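Local coordinates for phenol hydroxylase component phN (Pseudomonas stutzeri, PDB 3U52), which probably forms the diiron-bearing large hydroxylase subunit of a bacterial multicomponent monooxygenase that uses molecular oxygen to hydroxylate phenol, at residues Q49-D52 with P53-T57; E242-K245 with F246-Q250. One frame throughout, in Å; residues are numbered along the deposited sequence.

In the fold
Interaction 1 lies in the non-helical link ahead of helix 58-81, while interaction 2 sits late in helix 220-250, the helix that also supplies the iron ligands Glu-233 and His-236. The first contact is partly buried and has no hydrogen bond between its segments; it consists of proline packing, with opposite charges near each other but beyond salt-bridge range. The second is largely buried and runs on regular backbone bonds, with aliphatic side chains turned into the protein. The two also meet directly: Glu-242 OE2 probably accepts a hydrogen bond from Glu-51 N (3.0 Å), and the rings of Trp-50 and Phe-246 stack edge-to-face, tying loop to helix near a xenon site.

Interaction 1. Residues Q49-D52 with P53-T57; sequences QWED and PFRLT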
ATOM      1  N   GLN A  49       2.903  18.367 -37.699  1.00 29.72           N
ATOM      2  CA  GLN A  49       3.877  19.061 -36.883  1.00 29.88           C
ATOM      3  C   GLN A  49       3.611  18.997 -35.375  1.00 28.73           C
ATOM      4  O   GLN A  49       4.434  19.467 -34.576  1.00 28.61           O
ATOM      5  CB  GLN A  49       4.047  20.473 -37.381  1.00 30.18           C
ATOM      6  CG  GLN A  49       4.633  20.444 -38.765  1.00 35.21           C
ATOM      7  CD  GLN A  49       4.637  21.785 -39.400  1.00 43.33           C
ATOM      8  OE1 GLN A  49       5.623  22.157 -40.045  1.00 47.52           O
ATOM      9  NE2 GLN A  49       3.541  22.530 -39.248  1.00 43.14           N
ATOM     10  N   TRP A  50       2.480  18.404 -34.991  1.00 27.62           N
ATOM     11  CA  TRP A  50       2.239  18.062 -33.580  1.00 27.32           C
ATOM     12  C   TRP A  50       3.371  17.178 -33.031  1.00 28.27           C
ATOM     13  O   TRP A  50       3.682  16.132 -33.632  1.00 28.74           O
ATOM     14  CB  TRP A  50       0.880  17.330 -33.447  1.00 26.76           C
ATOM     15  CG  TRP A  50       0.566  16.962 -32.029  1.00 24.70           C
ATOM     16  CD1 TRP A  50       0.769  15.761 -31.420  1.00 24.26           C
ATOM     17  CD2 TRP A  50       0.026  17.825 -31.046  1.00 24.91           C
ATOM     18  NE1 TRP A  50       0.377  15.819 -30.097  1.00 23.73           N
ATOM     19  CE2 TRP A  50      -0.084  17.080 -29.842  1.00 23.26           C
ATOM     20  CE3 TRP A  50      -0.406  19.163 -31.059  1.00 24.38           C
ATOM     21  CZ2 TRP A  50      -0.622  17.632 -28.653  1.00 27.51           C
ATOM     22  CZ3 TRP A  50      -0.916  19.718 -29.867  1.00 27.41           C
ATOM     23  CH2 TRP A  50      -1.006  18.947 -28.679  1.00 26.28           C
ATOM     24  N   GLU A  51       4.012  17.591 -31.934  1.00 28.75           N
ATOM     25  CA  GLU A  51       5.004  16.753 -31.241  1.00 30.62           C
ATOM     26  C   GLU A  51       4.345  16.119 -30.036  1.00 30.11           C
ATOM     27  O   GLU A  51       3.740  16.834 -29.231  1.00 30.39           O
ATOM     28  CB  GLU A  51       6.226  17.576 -30.765  1.00 31.71           C
ATOM     29  CG  GLU A  51       7.149  18.114 -31.902  1.00 39.25           C
ATOM     30  CD  GLU A  51       7.682  17.024 -32.844  1.00 49.36           C
ATOM     31  OE1 GLU A  51       8.120  15.937 -32.347  1.00 52.57           O
ATOM     32  OE2 GLU A  51       7.671  17.265 -34.094  1.00 53.54           O
ATOM     33  N   ASP A  52       4.435  14.802 -29.912  1.00 29.06           N
ATOM     34  CA  ASP A  52       3.761  14.091 -28.800  1.00 29.18           C
ATOM     35  C   ASP A  52       4.356  14.561 -27.485  1.00 27.74           C
ATOM     36  O   ASP A  52       5.563  14.594 -27.341  1.00 28.43           O
ATOM     37  CB  ASP A  52       3.866  12.566 -28.959  1.00 29.08           C
ATOM     38  CG  ASP A  52       3.420  12.082 -30.367  1.00 30.74           C
ATOM     39  OD1 ASP A  52       4.256  11.508 -31.089  1.00 35.80           O
ATOM     40  OD2 ASP A  52       2.263  12.277 -30.771  1.00 30.36           O
ATOM     41  N   PRO A  53       3.512  15.026 -26.555  1.00 28.18           N
ATOM     42  CA  PRO A  53       4.031  15.523 -25.268  1.00 27.71           C
ATOM     43  C   PRO A  53       4.529  14.422 -24.341  1.00 28.93           C
ATOM     44  O   PRO A  53       5.273  14.712 -23.372  1.00 28.68           O
ATOM     45  CB  PRO A  53       2.855  16.278 -24.665  1.00 27.21           C
ATOM     46  CG  PRO A  53       1.617  15.673 -25.317  1.00 27.53           C
ATOM     47  CD  PRO A  53       2.056  15.205 -26.695  1.00 26.67           C
ATOM     48  N   PHE A  54       4.116  13.186 -24.619  1.00 28.86           N
ATOM     49  CA  PHE A  54       4.584  11.988 -23.908  1.00 28.89           C
ATOM     50  C   PHE A  54       4.306  10.845 -24.866  1.00 29.32           C
ATOM     51  O   PHE A  54       3.418  10.963 -25.724  1.00 28.17           O
ATOM     52  CB  PHE A  54       3.824  11.743 -22.585  1.00 28.08           C
ATOM     53  CG  PHE A  54       2.346  12.058 -22.652  1.00 27.72           C
ATOM     54  CD1 PHE A  54       1.430  11.115 -23.099  1.00 28.82           C
ATOM     55  CD2 PHE A  54       1.876  13.326 -22.294  1.00 25.74           C
ATOM     56  CE1 PHE A  54       0.029  11.460 -23.178  1.00 28.01           C
ATOM     57  CE2 PHE A  54       0.527  13.664 -22.387  1.00 28.69           C
ATOM     58  CZ  PHE A  54      -0.400  12.704 -22.821  1.00 26.73           C
ATOM     59  N   ARG A  55       5.055   9.748 -24.715  1.00 29.09           N
ATOM     60  CA  ARG A  55       4.951   8.594 -25.613  1.00 28.88           C
ATOM     61  C   ARG A  55       4.692   7.310 -24.840  1.00 29.39           C
ATOM     62  O   ARG A  55       5.585   6.478 -24.704  1.00 31.15           O
ATOM     63  CB  ARG A  55       6.215   8.426 -26.460  1.00 29.87           C
ATOM     64  CG  ARG A  55       6.520   9.588 -27.377  1.00 30.88           C
ATOM     65  CD  ARG A  55       7.817   9.425 -28.148  1.00 36.29           C
ATOM     66  NE  ARG A  55       7.920  10.505 -29.145  1.00 40.26           N
ATOM     67  CZ  ARG A  55       8.429  11.721 -28.929  1.00 44.60           C
ATOM     68  NH1 ARG A  55       8.442  12.617 -29.908  1.00 45.30           N
ATOM     69  NH2 ARG A  55       8.926  12.059 -27.745  1.00 47.61           N
ATOM     70  N   LEU A  56       3.457   7.125 -24.397  1.00 27.75           N
ATOM     71  CA  LEU A  56       3.063   5.996 -23.588  1.00 27.98           C
ATOM     72  C   LEU A  56       2.057   5.117 -24.307  1.00 27.26           C
ATOM     73  O   LEU A  56       0.897   5.510 -24.506  1.00 26.95           O
ATOM     74  CB  LEU A  56       2.367   6.514 -22.337  1.00 29.04           C
ATOM     75  CG  LEU A  56       3.039   6.638 -20.985  1.00 32.25           C
ATOM     76  CD1 LEU A  56       1.922   7.118 -20.049  1.00 33.83           C
ATOM     77  CD2 LEU A  56       3.588   5.304 -20.510  1.00 32.02           C
ATOM     78  N   THR A  57       2.455   3.926 -24.690  1.00 25.70           N
ATOM     79  CA  THR A  57       1.468   3.051 -25.307  1.00 25.63           C
ATOM     80  C   THR A  57       0.524   2.521 -24.213  1.00 24.97           C
ATOM     81  O   THR A  57       0.801   2.721 -23.017  1.00 24.95           O
ATOM     82  CB  THR A  57       2.125   1.936 -26.105  1.00 25.13           C
ATOM     83  OG1 THR A  57       3.052   1.263 -25.254  1.00 28.87           O
ATOM     84  CG2 THR A  57       2.836   2.497 -27.326  1.00 25.62           C
TER
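Asp-52 and Pro-53 meet through a trans peptide bond, with Pro-53 CD 3.9 Å from Asp-52 CB. Pro-53 CD also reaches back to the indole of Trp-50, 3.8 Å from Trp-50 NE1 and 4.1 Å from Trp-50 CZ2, with the two side chains crossing at about a right angle. Trp-50 gets there with its CG anti to the backbone N (chi1 -180°), and its other surroundings include a bound xenon, whose pocket it shares with Trp-47, Phe-188 and Leu-191. The residues belong to the loop that runs from helix 30-33 to helix 58-81 in this methane/phenol/alkene hydroxylase family member; the chain is extended up to Asp-52, turns at Pro-53, whose ring restricts phi, and is extended again at Phe-54.

Beyond the turn, Arg-55 sends its chain back along the loop, straight from CG to NE. The Glu-51 and Arg-55 side chains lie side by side, pointing the same way, with their carboxylate and guanidinium planes 47° apart. Glu-51 OE1 comes at the guanidinium edge, but Arg-55 NH1 stays 4.1 Å from Glu-51 OE1, too far for a salt bridge. One face of the guanidinium sits over the backbone O of Asp-52, offset toward the rim. Asp-52 OD1 is 4.3 Å from Arg-55 NE but well out of the guanidinium plane, so the attraction is one of charge alone. The aspartate's stronger partner is Arg-19, which pairs with OD2 and also bonds the carbonyl of Trp-50. Helix 10-16 lies against the acidic and basic side chains here, and Ala-130 of helix 125-155 packs on Pro-53.

Interaction 2. Residues E242-K245 with F246-Q250; sequences EVIK and FILEQ
Glu-242 to Glu-249 make a within-helix contact, residue i against i+4, late in helix 220-250. Four backbone bonds carry it, from Phe-246 N to Glu-242 O (2.7 Å) through to Glu-249 N and Lys-245 O (3.0 Å). Side chains follow the same spacing. The Glu-242 chain bends at chi2 (54°), bringing Glu-242 OE2, whose polar partner is probably Glu-51 N, to 3.9 Å from Phe-246 CB. The Val-243 and Ile-247 side chains lie side by side, pointing the same way, with Val-243 CG1 3.9 Å from Ile-247 CD1. Leu-248 CG, anti to its own carbonyl carbon (chi1 -69°), folds back over Ile-244 O; Leu-248 CD1 comes within 4.3 Å of Ile-244 CB, and the side chain also packs on Val-255 and Val-258. An alanine here would probably open a gap beside Ile-244 and lose much of the contact with those two valines. Lys-245 NZ forms a salt bridge with Asp-309, and Glu-249 OE2 a hydrogen bond with Tyr-313 OH. Around the buried sides, helix 187-216 receives Val-243, Ile-244 and Ile-247, helix 254-283 packs on Ile-244, Ile-247 and Leu-248, and the loop holding Trp-47 and Trp-50 meets the Phe-246 ring.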
ATOM      1  N   GLU A 242       2.906  22.077 -25.178  1.00 23.64           N
ATOM      2  CA  GLU A 242       2.755  21.703 -26.594  1.00 24.27           C
ATOM      3  C   GLU A 242       1.612  22.445 -27.273  1.00 23.83           C
ATOM      4  O   GLU A 242       1.788  22.983 -28.386  1.00 23.58           O
ATOM      5  CB  GLU A 242       2.591  20.177 -26.791  1.00 25.03           C
ATOM      6  CG  GLU A 242       2.484  19.742 -28.314  1.00 26.99           C
ATOM      7  CD  GLU A 242       3.646  20.241 -29.259  1.00 33.27           C
ATOM      8  OE1 GLU A 242       4.743  20.626 -28.769  1.00 33.84           O
ATOM      9  OE2 GLU A 242       3.492  20.215 -30.526  1.00 31.74           O
ATOM     10  N   VAL A 243       0.453  22.468 -26.602  1.00 22.58           N
ATOM     11  CA  VAL A 243      -0.764  23.147 -27.076  1.00 22.52           C
ATOM     12  C   VAL A 243      -0.474  24.601 -27.488  1.00 21.97           C
ATOM     13  O   VAL A 243      -0.773  24.952 -28.625  1.00 20.86           O
ATOM     14  CB  VAL A 243      -1.992  23.027 -26.045  1.00 23.13           C
ATOM     15  CG1 VAL A 243      -3.120  24.038 -26.340  1.00 21.98           C
ATOM     16  CG2 VAL A 243      -2.585  21.588 -26.063  1.00 20.86           C
ATOM     17  N   ILE A 244       0.075  25.452 -26.602  1.00 22.43           N
ATOM     18  CA  ILE A 244       0.226  26.881 -27.026  1.00 23.44           C
ATOM     19  C   ILE A 244       1.240  27.043 -28.116  1.00 23.49           C
ATOM     20  O   ILE A 244       1.003  27.839 -28.998  1.00 24.38           O
ATOM     21  CB  ILE A 244       0.603  27.960 -25.945  1.00 23.99           C
ATOM     22  CG1 ILE A 244       1.240  27.320 -24.772  1.00 25.64           C
ATOM     23  CG2 ILE A 244      -0.607  29.013 -25.671  1.00 23.98           C
ATOM     24  CD1 ILE A 244       2.708  27.301 -24.831  1.00 28.03           C
ATOM     25  N   LYS A 245       2.366  26.319 -28.039  1.00 23.00           N
ATOM     26  CA  LYS A 245       3.398  26.394 -29.076  1.00 24.66           C
ATOM     27  C   LYS A 245       2.870  25.911 -30.411  1.00 24.35           C
ATOM     28  O   LYS A 245       3.010  26.626 -31.399  1.00 25.08           O
ATOM     29  CB  LYS A 245       4.669  25.660 -28.680  1.00 23.61           C
ATOM     30  CG  LYS A 245       5.254  26.245 -27.371  1.00 26.70           C
ATOM     31  CD  LYS A 245       6.690  25.835 -27.103  1.00 32.09           C
ATOM     32  CE  LYS A 245       7.381  26.875 -26.188  1.00 36.28           C
ATOM     33  NZ  LYS A 245       8.879  26.582 -26.005  1.00 40.13           N
ATOM     34  N   PHE A 246       2.186  24.767 -30.416  1.00 23.38           N
ATOM     35  CA  PHE A 246       1.600  24.222 -31.639  1.00 23.01           C
ATOM     36  C   PHE A 246       0.678  25.233 -32.329  1.00 22.63           C
ATOM     37  O   PHE A 246       0.822  25.505 -33.511  1.00 23.37           O
ATOM     38  CB  PHE A 246       0.791  22.955 -31.359  1.00 23.87           C
ATOM     39  CG  PHE A 246       0.204  22.365 -32.588  1.00 22.35           C
ATOM     40  CD1 PHE A 246       1.017  21.748 -33.522  1.00 22.64           C
ATOM     41  CD2 PHE A 246      -1.153  22.474 -32.842  1.00 23.44           C
ATOM     42  CE1 PHE A 246       0.451  21.219 -34.709  1.00 24.67           C
ATOM     43  CE2 PHE A 246      -1.707  21.939 -34.000  1.00 24.51           C
ATOM     44  CZ  PHE A 246      -0.899  21.317 -34.926  1.00 24.07           C
ATOM     45  N   ILE A 247      -0.247  25.786 -31.563  1.00 22.25           N
ATOM     46  CA  ILE A 247      -1.275  26.734 -32.060  1.00 23.83           C
ATOM     47  C   ILE A 247      -0.665  28.045 -32.548  1.00 24.40           C
ATOM     48  O   ILE A 247      -1.047  28.546 -33.624  1.00 23.82           O
ATOM     49  CB  ILE A 247      -2.334  27.005 -30.983  1.00 22.94           C
ATOM     50  CG1 ILE A 247      -3.130  25.727 -30.715  1.00 24.36           C
ATOM     51  CG2 ILE A 247      -3.305  28.080 -31.427  1.00 25.66           C
ATOM     52  CD1 ILE A 247      -4.215  25.919 -29.602  1.00 25.31           C
ATOM     53  N   LEU A 248       0.309  28.564 -31.782  1.00 24.12           N
ATOM     54  CA  LEU A 248       0.979  29.808 -32.156  1.00 26.15           C
ATOM     55  C   LEU A 248       1.817  29.656 -33.429  1.00 27.68           C
ATOM     56  O   LEU A 248       1.934  30.595 -34.209  1.00 29.58           O
ATOM     57  CB  LEU A 248       1.870  30.324 -31.014  1.00 24.53           C
ATOM     58  CG  LEU A 248       1.034  30.816 -29.824  1.00 25.36           C
ATOM     59  CD1 LEU A 248       1.912  31.054 -28.569  1.00 24.55           C
ATOM     60  CD2 LEU A 248       0.205  32.024 -30.191  1.00 22.89           C
ATOM     61  N   GLU A 249       2.383  28.480 -33.647  1.00 28.41           N
ATOM     62  CA  GLU A 249       3.247  28.264 -34.806  1.00 29.30           C
ATOM     63  C   GLU A 249       2.499  27.940 -36.074  1.00 28.94           C
ATOM     64  O   GLU A 249       3.036  28.067 -37.169  1.00 28.70           O
ATOM     65  CB  GLU A 249       4.241  27.162 -34.491  1.00 29.76           C
ATOM     66  CG  GLU A 249       5.331  27.674 -33.575  1.00 35.25           C
ATOM     67  CD  GLU A 249       6.393  26.673 -33.277  1.00 41.64           C
ATOM     68  OE1 GLU A 249       6.487  25.682 -34.036  1.00 44.55           O
ATOM     69  OE2 GLU A 249       7.136  26.892 -32.287  1.00 44.77           O
ATOM     70  N   GLN A 250       1.248  27.529 -35.945  1.00 28.66           N
ATOM     71  CA  GLN A 250       0.500  27.064 -37.096  1.00 28.71           C
ATOM     72  C   GLN A 250       0.051  28.169 -38.053  1.00 29.08           C
ATOM     73  O   GLN A 250      -0.126  27.907 -39.239  1.00 30.41           O
ATOM     74  CB  GLN A 250      -0.679  26.188 -36.667  1.00 27.93           C
ATOM     75  CG  GLN A 250      -0.249  24.847 -36.192  1.00 29.84           C
ATOM     76  CD  GLN A 250       0.135  23.931 -37.322  1.00 30.95           C
ATOM     77  OE1 GLN A 250      -0.614  23.788 -38.254  1.00 31.94           O
ATOM     78  NE2 GLN A 250       1.305  23.320 -37.251  1.00 31.12           N
TER